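Side-chain contacts in DUF416 domain-containing protein (Shewanella baltica, PDB 2Q9R), which is of unknown function but folds into an all-helical DUF416 domain, pairs with a second copy of itself and carries bound benzoic acid: residues Q19-L22 against F23-L27; S121-S124 against S125-A129; D146-V149 against F150-V154; E157-E160 against L161-L165. All coordinates share one frame; numbering follows the deposited sequence.

All four contacts are local, each joining side chains to the backbone or to one another within a turn or so of helix. Interaction 1, on helix 17-42, is the most buried; a threonine hydroxyl and its water join two of its residues, and its Phe23 and Leu27 pack against interactions 2 and 4. Interactions 2 and 4 are partly buried, and polar bonds between serines of helix 120-136 and Glu158 and Gln162 of helix 153-170 tie them together. Interaction 3 lies farther out, at the break between helices 142-150 and 153-170, where Phe148 and His152 meet benzoic acid and the second subunit.

Interaction 1: Q19-L22 against F23-L27; sequences QKQL and FATAL
The carbonyl oxygen of Gln21 is gripped twice by Thr25, one turn further along helix 17-42. Thr25 OG1 donates to Gln21 O at 2.6 Å, while the backbone Thr25 N reaches Gln21 O at 2.8 Å. The two donors come from opposite faces of the carbonyl plane; the hydroxyl stands well above it, 37° out, and so does not use a lone pair. Thr25 can do this because OG1 lies beside its own backbone N and anti to its carbonyl carbon (chi1 -57°), which folds the hydroxyl back over the preceding turn and puts the methyl CG2 anti to the backbone N. Water 1 joins the two side chains: it donates to Thr25 OG1 at 3.0 Å and accepts from Gln21 NE2 at 2.9 Å, so the amide of Gln21 is linked to the hydroxyl only through the water. The rest is carried by the main chain. Phe23 N bonds to Gln19 O, Ala24 N to Lys20 O and Ala26 N to Leu22 O, and the methyl of Ala24 rests against Lys20 O, with CB to O at 3.4 Å. The Phe23 ring swings off the helix toward Leu165 and Ile169 of helix 153-170, whereas Thr25 and Leu22 lean on Trp58 of helix 47-62. Lys20 sends its ammonium away to Glu114 and to the carbonyls of Leu15 and Lys13. With its hydroxyl donating to Gln21 O and accepting from water, Thr25 has its polar atom engaged, consistent with its packing against Trp58 and Leu61 of helix 47-62.

Interaction 2: S121-S124 against S125-A129; sequences SKLS and SSTVA
This is a serine-rich turn inside helix 120-136, in which hydroxyls fold back onto carbonyls of the preceding turn or reach out to other helices. Ser126 does the first: its OG donates to Lys122 O at 2.6 Å and its backbone N to the same oxygen at 2.8 Å, from opposite faces of the carbonyl plane. The hydroxyl is 35° out of that plane, brought there by a chi1 of -58° that sets OG beside its own N. Replacing Ser126 by alanine would remove OG, and Lys122 O would probably lose its hydroxyl donor, keeping the bond from the backbone N. Ser125 differs: its OG sits between N and the carbonyl carbon (chi1 58°) and meets water 2 at 2.8 Å from OG. The same water donates to Ser121 OG at 2.7 Å, bridging two serines one turn apart. Ser121 OG also bonds to Gln162 OE1. Thr127 OG1 approaches Leu123 O at 3.1 Å, yet its polar partner is Asp97. Around this turn, Ser124 OG bonds to Glu158 OE2 of helix 153-170 and Val128 packs on the same residue, Leu123 touches Met31 of helix 17-42, and Ser121 lies against Phe8, Phe9 and Leu12 of helix 8-14.

Interaction 3: D146-V149 against F150-V154; sequences DDFV and FAHEV. With BEZ (benzoic acid), chain E.
Hydrogen bonds gather on Phe148 O, which takes His152 ND1 at 2.9 Å and Ala151 N at 3.2 Å. The imidazole meets this oxygen in its own ring plane, whereas Ala151 N stands far above the carbonyl plane, 70° out. His152 N closes on Val149 O, and a weak second bond from ND1 reaches the same oxygen. Through its other nitrogen, NE2, the ring gives benzoic acid O1 a nearly straight bond of 2.6 Å, 174° at the hydrogen. Aromatic contact comes next: the edge of His152 points at a face of Phe148, its CE1 near the rim, centroids 5.1 Å apart and planes at 68°. The edge of Phe148 in turn meets benzoic acid, CZ to O2 at 3.6 Å. A leucine in place of His152 would probably leave O1 without this donor and Phe148 O without its imidazole bond. In the conformer given, the Asp146 carboxylate lies near Phe150, a doubtful contact. His152, gripping the last turn of helix 142-150 while standing at the N-cap position of helix 153-170, forms with Phe148 and Ser136 a benzoic acid site beside Leu37 and Ile197 of the second subunit.

Interaction 4: E157-E160 against L161-L165; sequences EEKE and LQNSL
Residues 157-165 run as regular helix, with Leu161 N, Gln162 N, Asn163 N and Ser164 N each bonded to the carbonyl oxygen four residues back. On the buried side Gln162 NE2 donates to Glu158 OE2 at 2.9 Å, the angle at the hydrogen 162°. The acceptor is used on its anti side, 32° out of the carboxylate plane, but lies close to the plane of the amide, and the two flat groups stand at right angles. Glu158 bends at chi2 (73°) to bring its carboxylate round to Gln162. Both ends are held from outside as well: OE2 also receives Ser124 OG, OE1 forms a salt bridge with Arg30, and Gln162 OE1 bonds to Ser121 OG. These donors probably favour a charged carboxylate at Glu158. One residue on, Asn163 turns its amide back onto the backbone: ND2 donates to Lys159 O at 2.8 Å, and that oxygen lies in the plane of the amide, while Asn163 N takes the opposite face of that carbonyl. The aliphatic CG of Lys159 lies 3.6 Å from Asn163 ND2. Such i to i+4 side-chain pairing is characteristic of an alpha-helix; here the Glu158-Gln162 pair faces helix 120-136 inside the helical bundle.

Interaction 1: Q19-L22 against F23-L27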
# COMPACT_ATOMS: atom_id res chain seq x y z
N GLN A 19 6.00 -10.91 27.08
CA GLN A 19 6.38 -9.89 26.11
C GLN A 19 6.16 -10.39 24.67
O GLN A 19 5.59 -9.69 23.89
CB GLN A 19 7.86 -9.51 26.29
CG GLN A 19 8.12 -8.63 27.49
CD GLN A 19 9.56 -8.26 27.61
OE1 GLN A 19 10.44 -9.14 27.63
NE2 GLN A 19 9.84 -6.95 27.74
N LYS A 20 6.63 -11.60 24.38
CA LYS A 20 6.38 -12.27 23.08
C LYS A 20 4.90 -12.41 22.74
O LYS A 20 4.45 -12.12 21.61
CB LYS A 20 6.99 -13.66 23.11
CG LYS A 20 8.53 -13.69 23.09
CD LYS A 20 9.02 -15.16 23.16
CE LYS A 20 10.46 -15.29 22.73
NZ LYS A 20 11.36 -15.40 23.85
N GLN A 21 4.14 -12.85 23.73
CA GLN A 21 2.71 -13.07 23.59
C GLN A 21 1.98 -11.79 23.26
O GLN A 21 1.10 -11.75 22.36
CB GLN A 21 2.18 -13.67 24.88
CG GLN A 21 0.76 -14.20 24.81
CD GLN A 21 0.35 -14.92 26.10
OE1 GLN A 21 1.19 -15.46 26.80
NE2 GLN A 21 -0.93 -14.88 26.42
N LEU A 22 2.36 -10.70 23.94
CA LEU A 22 1.82 -9.37 23.61
C LEU A 22 2.13 -8.96 22.16
O LEU A 22 1.22 -8.52 21.40
CB LEU A 22 2.36 -8.31 24.60
CG LEU A 22 2.01 -6.83 24.37
CD1 LEU A 22 0.49 -6.62 24.23
CD2 LEU A 22 2.57 -5.95 25.52
N PHE A 23 3.41 -9.05 21.79
CA PHE A 23 3.86 -8.75 20.43
C PHE A 23 3.02 -9.49 19.37
O PHE A 23 2.52 -8.89 18.39
CB PHE A 23 5.37 -9.12 20.31
CG PHE A 23 5.97 -8.89 18.92
CD1 PHE A 23 5.87 -9.85 17.94
CD2 PHE A 23 6.62 -7.68 18.62
CE1 PHE A 23 6.43 -9.66 16.68
CE2 PHE A 23 7.15 -7.45 17.35
CZ PHE A 23 7.03 -8.43 16.37
N ALA A 24 2.90 -10.80 19.55
CA ALA A 24 2.18 -11.68 18.62
C ALA A 24 0.66 -11.43 18.62
O ALA A 24 -0.00 -11.42 17.57
CB ALA A 24 2.50 -13.18 18.97
N THR A 25 0.10 -11.15 19.79
CA THR A 25 -1.33 -10.80 19.88
C THR A 25 -1.62 -9.55 19.07
O THR A 25 -2.56 -9.54 18.30
CB THR A 25 -1.76 -10.63 21.32
OG1 THR A 25 -1.46 -11.87 21.98
CG2 THR A 25 -3.29 -10.34 21.47
N ALA A 26 -0.80 -8.51 19.28
CA ALA A 26 -0.94 -7.24 18.54
C ALA A 26 -0.86 -7.47 17.00
O ALA A 26 -1.65 -6.90 16.22
CB ALA A 26 0.15 -6.25 19.01
N LEU A 27 0.12 -8.24 16.55
CA LEU A 27 0.19 -8.62 15.14
C LEU A 27 -1.05 -9.40 14.66
O LEU A 27 -1.48 -9.22 13.55
CB LEU A 27 1.48 -9.41 14.83
CG LEU A 27 2.80 -8.65 14.87
CD1 LEU A 27 3.92 -9.51 14.30
CD2 LEU A 27 2.72 -7.22 14.16
O HOH W 1 -2.38 -13.36 24.39

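Interaction 2: S121-S124 against S125-A129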
# COMPACT_ATOMS: atom_id res chain seq x y z
N SER A 121 5.85 -13.37 13.82
CA SER A 121 6.51 -12.25 13.07
C SER A 121 6.69 -12.53 11.57
O SER A 121 6.42 -11.68 10.72
CB SER A 121 7.89 -11.89 13.65
OG SER A 121 8.57 -10.94 12.79
N LYS A 122 7.21 -13.71 11.27
CA LYS A 122 7.42 -14.17 9.91
C LYS A 122 6.11 -14.39 9.16
O LYS A 122 6.00 -14.14 7.96
CB LYS A 122 8.19 -15.47 9.94
CG LYS A 122 9.66 -15.30 10.41
CD LYS A 122 10.40 -16.64 10.46
CE LYS A 122 11.91 -16.48 10.79
NZ LYS A 122 12.62 -17.81 10.84
N LEU A 123 5.09 -14.87 9.85
CA LEU A 123 3.82 -15.08 9.21
C LEU A 123 3.30 -13.73 8.72
O LEU A 123 2.90 -13.58 7.56
CB LEU A 123 2.88 -15.76 10.19
CG LEU A 123 1.51 -16.14 9.65
CD1 LEU A 123 0.90 -17.30 10.47
CD2 LEU A 123 0.61 -14.91 9.68
N SER A 124 3.40 -12.72 9.59
CA SER A 124 2.90 -11.40 9.25
C SER A 124 3.66 -10.83 8.09
O SER A 124 3.02 -10.31 7.17
CB SER A 124 3.00 -10.43 10.44
OG SER A 124 2.40 -9.18 10.13
N SER A 125 5.00 -10.91 8.11
CA SER A 125 5.77 -10.35 7.05
C SER A 125 5.63 -11.13 5.75
O SER A 125 5.65 -10.54 4.65
CB SER A 125 7.22 -10.09 7.46
OG SER A 125 7.83 -11.27 7.89
N SER A 126 5.48 -12.44 5.83
CA SER A 126 5.31 -13.21 4.60
C SER A 126 4.02 -12.89 3.88
O SER A 126 3.98 -12.92 2.65
CB SER A 126 5.33 -14.70 4.92
OG SER A 126 6.55 -15.00 5.56
N THR A 127 2.96 -12.63 4.63
CA THR A 127 1.70 -12.25 4.03
C THR A 127 1.92 -11.03 3.13
O THR A 127 1.44 -10.96 1.98
CB THR A 127 0.59 -11.98 5.10
OG1 THR A 127 0.39 -13.18 5.85
CG2 THR A 127 -0.71 -11.61 4.46
N VAL A 128 2.68 -10.09 3.65
CA VAL A 128 2.98 -8.85 2.89
C VAL A 128 3.87 -9.12 1.65
O VAL A 128 3.59 -8.63 0.55
CB VAL A 128 3.62 -7.80 3.77
CG1 VAL A 128 3.89 -6.51 2.92
CG2 VAL A 128 2.71 -7.53 4.96
N ALA A 129 4.93 -9.90 1.82
CA ALA A 129 5.76 -10.25 0.65
C ALA A 129 4.95 -11.00 -0.42
O ALA A 129 5.17 -10.78 -1.59
CB ALA A 129 6.94 -11.07 1.07
O HOH W 2 9.43 -10.88 10.21

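Interaction 3: D146-V149 against F150-V154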
# COMPACT_ATOMS: atom_id res chain seq x y z
N ASP A 146 14.64 -9.18 -2.37
CA ASP A 146 14.41 -8.52 -1.08
C ASP A 146 14.34 -7.01 -1.27
O ASP A 146 13.41 -6.35 -0.79
CB ASP A 146 15.54 -8.87 -0.10
CG ASP A 146 15.24 -8.42 1.33
OD1 ASP A 146 14.26 -8.94 1.93
OD2 ASP A 146 15.96 -7.54 1.85
N ASP A 147 15.31 -6.45 -1.97
CA ASP A 147 15.29 -5.01 -2.25
C ASP A 147 14.06 -4.58 -3.04
O ASP A 147 13.48 -3.51 -2.81
CB ASP A 147 16.50 -4.59 -3.08
CG ASP A 147 17.81 -4.77 -2.38
OD1 ASP A 147 17.86 -4.89 -1.14
OD2 ASP A 147 18.82 -4.75 -3.11
N PHE A 148 13.68 -5.40 -4.02
CA PHE A 148 12.49 -5.13 -4.81
C PHE A 148 11.24 -5.13 -3.95
O PHE A 148 10.40 -4.23 -4.04
CB PHE A 148 12.35 -6.18 -5.91
CG PHE A 148 11.09 -6.05 -6.69
CD1 PHE A 148 10.99 -5.15 -7.72
CD2 PHE A 148 10.00 -6.85 -6.39
CE1 PHE A 148 9.81 -5.03 -8.45
CE2 PHE A 148 8.83 -6.76 -7.12
CZ PHE A 148 8.72 -5.84 -8.14
N VAL A 149 11.12 -6.11 -3.08
CA VAL A 149 9.98 -6.15 -2.16
C VAL A 149 9.96 -4.90 -1.25
O VAL A 149 8.90 -4.26 -1.06
CB VAL A 149 9.96 -7.47 -1.35
CG1 VAL A 149 8.81 -7.48 -0.35
CG2 VAL A 149 9.84 -8.69 -2.32
N PHE A 150 11.11 -4.51 -0.72
CA PHE A 150 11.14 -3.36 0.19
C PHE A 150 10.97 -2.02 -0.50
O PHE A 150 10.82 -1.00 0.18
CB PHE A 150 12.39 -3.36 1.09
CG PHE A 150 12.24 -4.25 2.29
CD1 PHE A 150 12.44 -5.63 2.17
CD2 PHE A 150 11.85 -3.73 3.53
CE1 PHE A 150 12.30 -6.48 3.25
CE2 PHE A 150 11.69 -4.59 4.63
CZ PHE A 150 11.91 -5.97 4.48
N ALA A 151 10.97 -1.98 -1.84
CA ALA A 151 10.68 -0.75 -2.56
C ALA A 151 9.19 -0.44 -2.50
O ALA A 151 8.75 0.57 -3.02
CB ALA A 151 11.09 -0.89 -4.00
N HIS A 152 8.40 -1.35 -1.92
CA HIS A 152 6.96 -1.18 -1.85
C HIS A 152 6.60 -0.68 -0.46
O HIS A 152 6.97 -1.27 0.51
CB HIS A 152 6.27 -2.50 -2.08
CG HIS A 152 6.38 -3.01 -3.49
ND1 HIS A 152 7.58 -3.45 -4.01
CD2 HIS A 152 5.46 -3.16 -4.47
CE1 HIS A 152 7.39 -3.81 -5.27
NE2 HIS A 152 6.11 -3.64 -5.57
N GLU A 153 5.87 0.42 -0.39
CA GLU A 153 5.60 1.07 0.90
C GLU A 153 4.95 0.15 1.95
O GLU A 153 5.25 0.24 3.15
CB GLU A 153 4.76 2.32 0.66
CG GLU A 153 4.59 3.22 1.86
CD GLU A 153 5.84 3.98 2.26
OE1 GLU A 153 6.84 3.99 1.50
OE2 GLU A 153 5.81 4.59 3.35
N VAL A 154 4.06 -0.72 1.51
CA VAL A 154 3.43 -1.64 2.44
C VAL A 154 4.46 -2.53 3.18
O VAL A 154 4.28 -2.82 4.36
CB VAL A 154 2.34 -2.47 1.71
CG1 VAL A 154 2.97 -3.51 0.82
CG2 VAL A 154 1.37 -3.08 2.66
C BEZ E . 5.50 -4.13 -9.07
O1 BEZ E . 5.04 -4.00 -7.89
O2 BEZ E . 5.53 -5.24 -9.67
C1 BEZ E . 6.04 -2.93 -9.77
C2 BEZ E . 7.19 -3.04 -10.58
C3 BEZ E . 7.68 -1.90 -11.22
C4 BEZ E . 7.02 -0.68 -11.06
C5 BEZ E . 5.89 -0.58 -10.25
C6 BEZ E . 5.38 -1.72 -9.60

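Interaction 4: E157-E160 against L161-L165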
# COMPACT_ATOMS: atom_id res chain seq x y z
N GLU A 157 6.32 -0.35 5.72
CA GLU A 157 5.41 -0.14 6.85
C GLU A 157 5.35 -1.34 7.77
O GLU A 157 5.37 -1.21 8.99
CB GLU A 157 4.02 0.24 6.32
CG GLU A 157 3.99 1.72 5.93
CD GLU A 157 2.65 2.25 5.43
OE1 GLU A 157 1.62 1.54 5.51
OE2 GLU A 157 2.63 3.42 4.95
N GLU A 158 5.29 -2.53 7.18
CA GLU A 158 5.39 -3.75 7.97
C GLU A 158 6.64 -3.77 8.84
O GLU A 158 6.57 -3.99 10.05
CB GLU A 158 5.33 -4.97 7.05
CG GLU A 158 5.43 -6.33 7.76
CD GLU A 158 4.18 -6.73 8.55
OE1 GLU A 158 3.15 -6.04 8.47
OE2 GLU A 158 4.23 -7.75 9.26
N LYS A 159 7.79 -3.53 8.23
CA LYS A 159 9.04 -3.44 8.98
C LYS A 159 9.03 -2.40 10.08
O LYS A 159 9.52 -2.67 11.20
CB LYS A 159 10.22 -3.15 8.03
CG LYS A 159 11.56 -3.09 8.77
CD LYS A 159 12.71 -2.64 7.86
CE LYS A 159 13.80 -1.92 8.65
NZ LYS A 159 15.01 -1.67 7.82
N GLU A 160 8.54 -1.21 9.76
CA GLU A 160 8.45 -0.12 10.73
C GLU A 160 7.48 -0.41 11.88
O GLU A 160 7.81 -0.19 13.04
CB GLU A 160 8.11 1.21 10.00
CG GLU A 160 9.31 1.75 9.20
CD GLU A 160 8.98 2.94 8.26
OE1 GLU A 160 7.86 3.51 8.39
OE2 GLU A 160 9.84 3.27 7.40
N LEU A 161 6.31 -0.94 11.56
CA LEU A 161 5.37 -1.30 12.61
C LEU A 161 5.92 -2.43 13.51
O LEU A 161 5.87 -2.32 14.72
CB LEU A 161 4.00 -1.66 11.99
CG LEU A 161 2.78 -2.04 12.86
CD1 LEU A 161 2.91 -3.45 13.49
CD2 LEU A 161 2.49 -0.99 13.90
N GLN A 162 6.46 -3.50 12.93
CA GLN A 162 7.03 -4.56 13.77
C GLN A 162 8.19 -4.06 14.65
O GLN A 162 8.30 -4.46 15.80
CB GLN A 162 7.50 -5.76 12.93
CG GLN A 162 6.38 -6.59 12.32
CD GLN A 162 6.75 -8.03 12.18
OE1 GLN A 162 7.47 -8.58 13.02
NE2 GLN A 162 6.26 -8.67 11.10
N ASN A 163 9.03 -3.17 14.12
CA ASN A 163 10.10 -2.60 14.94
C ASN A 163 9.62 -1.72 16.07
O ASN A 163 10.11 -1.80 17.20
CB ASN A 163 11.12 -1.85 14.06
CG ASN A 163 12.19 -2.79 13.55
OD1 ASN A 163 13.17 -3.03 14.24
ND2 ASN A 163 11.96 -3.38 12.38
N SER A 164 8.69 -0.84 15.74
CA SER A 164 8.10 0.07 16.72
C SER A 164 7.37 -0.68 17.83
O SER A 164 7.45 -0.33 18.99
CB SER A 164 7.15 1.02 16.03
OG SER A 164 7.87 2.00 15.32
N LEU A 165 6.64 -1.72 17.45
CA LEU A 165 5.98 -2.59 18.41
C LEU A 165 7.01 -3.27 19.31
O LEU A 165 6.82 -3.38 20.53
CB LEU A 165 5.17 -3.65 17.66
CG LEU A 165 4.34 -4.64 18.45
CD1 LEU A 165 3.26 -3.93 19.32
CD2 LEU A 165 3.70 -5.65 17.45